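Local coordinates for hemolysin-related protein (Vibrio cholerae serotype O1, PDB 6MLT) that probably helps anchor Vibrio cholerae biofilms as a secreted matrix protein that binds metal ions and carbohydrate, at residues Trp521-Val525 with Leu537-Ala541. Numbering follows the deposited sequence.
Sequences WEYPV and LIMVA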
ATOM      1  N   TRP A 521     -12.821 -14.712  -7.097  1.00 15.46           N
ATOM      2  CA  TRP A 521     -12.294 -13.449  -6.594  1.00 14.47           C
ATOM      3  C   TRP A 521     -11.019 -13.038  -7.329  1.00 16.04           C
ATOM      4  O   TRP A 521     -10.212 -12.279  -6.778  1.00 16.29           O
ATOM      5  CB  TRP A 521     -12.054 -13.539  -5.075  1.00 14.53           C
ATOM      6  CG  TRP A 521     -11.421 -14.824  -4.664  1.00 13.97           C
ATOM      7  CD1 TRP A 521     -10.086 -15.083  -4.538  1.00 13.87           C
ATOM      8  CD2 TRP A 521     -12.099 -16.045  -4.343  1.00 16.33           C
ATOM      9  NE1 TRP A 521      -9.893 -16.388  -4.154  1.00 14.68           N
ATOM     10  CE2 TRP A 521     -11.109 -17.003  -4.037  1.00 14.72           C
ATOM     11  CE3 TRP A 521     -13.443 -16.422  -4.292  1.00 17.22           C
ATOM     12  CZ2 TRP A 521     -11.421 -18.311  -3.689  1.00 14.96           C
ATOM     13  CZ3 TRP A 521     -13.752 -17.729  -3.939  1.00 18.22           C
ATOM     14  CH2 TRP A 521     -12.744 -18.653  -3.640  1.00 15.91           C
ATOM     15  N   GLU A 522     -10.827 -13.503  -8.562  1.00 16.99           N
ATOM     16  CA  GLU A 522      -9.662 -13.127  -9.347  1.00 18.55           C
ATOM     17  C   GLU A 522      -9.750 -11.656  -9.752  1.00 17.55           C
ATOM     18  O   GLU A 522     -10.808 -11.031  -9.667  1.00 16.08           O
ATOM     19  CB  GLU A 522      -9.548 -14.023 -10.585  1.00 19.01           C
ATOM     20  CG  GLU A 522     -10.543 -13.724 -11.727  1.00 18.46           C
ATOM     21  CD  GLU A 522     -11.890 -14.466 -11.636  1.00 23.07           C
ATOM     22  OE1 GLU A 522     -12.330 -14.857 -10.524  1.00 18.15           O
ATOM     23  OE2 GLU A 522     -12.522 -14.629 -12.709  1.00 21.18           O
ATOM     24  N   TYR A 523      -8.622 -11.102 -10.191  1.00 17.25           N
ATOM     25  CA  TYR A 523      -8.608  -9.757 -10.744  1.00 16.42           C
ATOM     26  C   TYR A 523      -7.556  -9.686 -11.840  1.00 15.91           C
ATOM     27  O   TYR A 523      -6.653 -10.528 -11.900  1.00 17.28           O
ATOM     28  CB  TYR A 523      -8.339  -8.693  -9.664  1.00 16.03           C
ATOM     29  CG  TYR A 523      -7.141  -8.965  -8.773  1.00 16.07           C
ATOM     30  CD1 TYR A 523      -5.849  -8.823  -9.253  1.00 17.68           C
ATOM     31  CD2 TYR A 523      -7.304  -9.350  -7.449  1.00 18.35           C
ATOM     32  CE1 TYR A 523      -4.742  -9.078  -8.444  1.00 16.93           C
ATOM     33  CE2 TYR A 523      -6.196  -9.598  -6.622  1.00 18.10           C
ATOM     34  CZ  TYR A 523      -4.922  -9.456  -7.138  1.00 18.16           C
ATOM     35  OH  TYR A 523      -3.817  -9.685  -6.347  1.00 16.57           O
ATOM     36  N   PRO A 524      -7.648  -8.702 -12.730  1.00 18.60           N
ATOM     37  CA  PRO A 524      -6.576  -8.495 -13.708  1.00 19.27           C
ATOM     38  C   PRO A 524      -5.370  -7.850 -13.043  1.00 16.73           C
ATOM     39  O   PRO A 524      -5.481  -7.180 -12.013  1.00 17.74           O
ATOM     40  CB  PRO A 524      -7.203  -7.554 -14.748  1.00 18.64           C
ATOM     41  CG  PRO A 524      -8.659  -7.430 -14.370  1.00 20.44           C
ATOM     42  CD  PRO A 524      -8.743  -7.743 -12.914  1.00 18.65           C
ATOM     43  N   VAL A 525      -4.208  -8.055 -13.657  1.00 16.93           N
ATOM     44  CA  VAL A 525      -2.933  -7.568 -13.129  1.00 16.33           C
ATOM     45  C   VAL A 525      -2.209  -6.786 -14.215  1.00 17.56           C
ATOM     46  O   VAL A 525      -2.120  -7.241 -15.361  1.00 18.10           O
ATOM     47  CB  VAL A 525      -2.054  -8.732 -12.633  1.00 19.39           C
ATOM     48  CG1 VAL A 525      -0.596  -8.289 -12.422  1.00 18.29           C
ATOM     49  CG2 VAL A 525      -2.642  -9.316 -11.347  1.00 19.98           C
ATOM     50  N   LEU A 537      -1.031  -5.945 -19.508  1.00 18.54           N
ATOM     51  CA  LEU A 537      -2.276  -6.180 -18.785  1.00 18.31           C
ATOM     52  C   LEU A 537      -2.633  -7.660 -18.901  1.00 17.85           C
ATOM     53  O   LEU A 537      -2.905  -8.150 -20.004  1.00 17.48           O
ATOM     54  CB  LEU A 537      -3.400  -5.319 -19.353  1.00 18.85           C
ATOM     55  CG  LEU A 537      -4.832  -5.685 -18.949  1.00 20.70           C
ATOM     56  CD1 LEU A 537      -5.017  -5.597 -17.443  1.00 21.41           C
ATOM     57  CD2 LEU A 537      -5.832  -4.789 -19.667  1.00 24.60           C
ATOM     58  N   ILE A 538      -2.653  -8.356 -17.765  1.00 17.00           N
ATOM     59  CA  ILE A 538      -2.796  -9.812 -17.709  1.00 17.55           C
ATOM     60  C   ILE A 538      -4.139 -10.153 -17.077  1.00 18.95           C
ATOM     61  O   ILE A 538      -4.454  -9.661 -15.986  1.00 18.65           O
ATOM     62  CB  ILE A 538      -1.654 -10.450 -16.899  1.00 18.39           C
ATOM     63  CG1 ILE A 538      -0.292 -10.063 -17.484  1.00 21.38           C
ATOM     64  CG2 ILE A 538      -1.808 -11.983 -16.857  1.00 18.19           C
ATOM     65  CD1 ILE A 538       0.741  -9.706 -16.446  1.00 21.97           C
ATOM     66  N   MET A 539      -4.908 -11.031 -17.726  1.00 16.53           N
ATOM     67  CA  MET A 539      -6.183 -11.462 -17.176  1.00 21.01           C
ATOM     68  C   MET A 539      -6.424 -12.931 -17.494  1.00 17.70           C
ATOM     69  O   MET A 539      -5.914 -13.469 -18.483  1.00 17.72           O
ATOM     70  CB  MET A 539      -7.347 -10.609 -17.706  1.00 23.22           C
ATOM     71  CG  MET A 539      -7.597 -10.722 -19.189  1.00 24.27           C
ATOM     72  SD  MET A 539      -8.751  -9.461 -19.784  1.00 22.89           S
ATOM     73  CE  MET A 539      -7.726  -7.995 -19.660  1.00 19.95           C
ATOM     74  N   VAL A 540      -7.211 -13.577 -16.642  1.00 18.55           N
ATOM     75  CA  VAL A 540      -7.518 -14.994 -16.785  1.00 16.84           C
ATOM     76  C   VAL A 540      -8.972 -15.143 -17.209  1.00 18.19           C
ATOM     77  O   VAL A 540      -9.808 -14.272 -16.951  1.00 16.20           O
ATOM     78  CB  VAL A 540      -7.223 -15.758 -15.477  1.00 17.59           C
ATOM     79  CG1 VAL A 540      -5.781 -15.526 -15.056  1.00 18.12           C
ATOM     80  CG2 VAL A 540      -8.185 -15.329 -14.368  1.00 18.66           C
ATOM     81  N   ALA A 541      -9.269 -16.256 -17.876  1.00 15.70           N
ATOM     82  CA  ALA A 541     -10.583 -16.456 -18.463  1.00 17.35           C
ATOM     83  C   ALA A 541     -10.974 -17.922 -18.395  1.00 17.39           C
ATOM     84  O   ALA A 541     -10.121 -18.819 -18.365  1.00 19.75           O
ATOM     85  CB  ALA A 541     -10.626 -15.983 -19.920  1.00 17.25           C
TER
HETATM   86  O   HOH W   1     -11.497 -13.242 -14.907  1.00 16.99           O
HETATM   87  O   HOH W   2      -7.540 -11.784 -14.252  1.00 21.33           O
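Val525 and Ile538 face each other as an antiparallel hydrogen-bonded pair. The amide of Val525 donates to Ile538 O over 2.8 Å, and in the opposite direction between the same two residues Ile538 N donates to Val525 O at 2.7 Å. Both side chains leave the sheet on the same face but meet loosely, Val525 CG1 lying 4.5 Å from Ile538 CD1. Ile538 also rests CB and CD1 against Val525 O, and it packs on Val554 and Val556 of the next strand. The pair joins two neighbouring strands of a four-stranded antiparallel sheet, as in a beta-propeller blade; strand 553-559 follows, and strand 13-19 from the start of the chain completes the sheet, consistent with the "Velcro" closure of beta-propellers, in which an early strand joins late ones in one blade. One residue before the bridge, the CA-H of Pro524 makes a C-H...O contact with Ile538 O, 3.3 Å from CA to O and well bent. Its ring carbon CB meets Leu537 CD1 at 4.0 Å, and the proline and leucine side chains both also touch Leu492 and Met499 from strands of the preceding sheet. Towards Glu522 the direct backbone ladder gives way to water. One water accepts from Val540 N at 3.0 Å and donates weakly to Tyr523 O; another donates to both Val540 O and Glu522 OE2, at 2.8 Å from the latter. Glu522 CG, set between the backbone N and carbonyl carbon (chi1 75°), lies against Val540 CG2 at 3.9 Å. The bend at chi2 (-89°) then turns the carboxylate aside, where Ser517 OG also bonds OE2 and Leu520 N bonds OE1, both from residues earlier in the same loop.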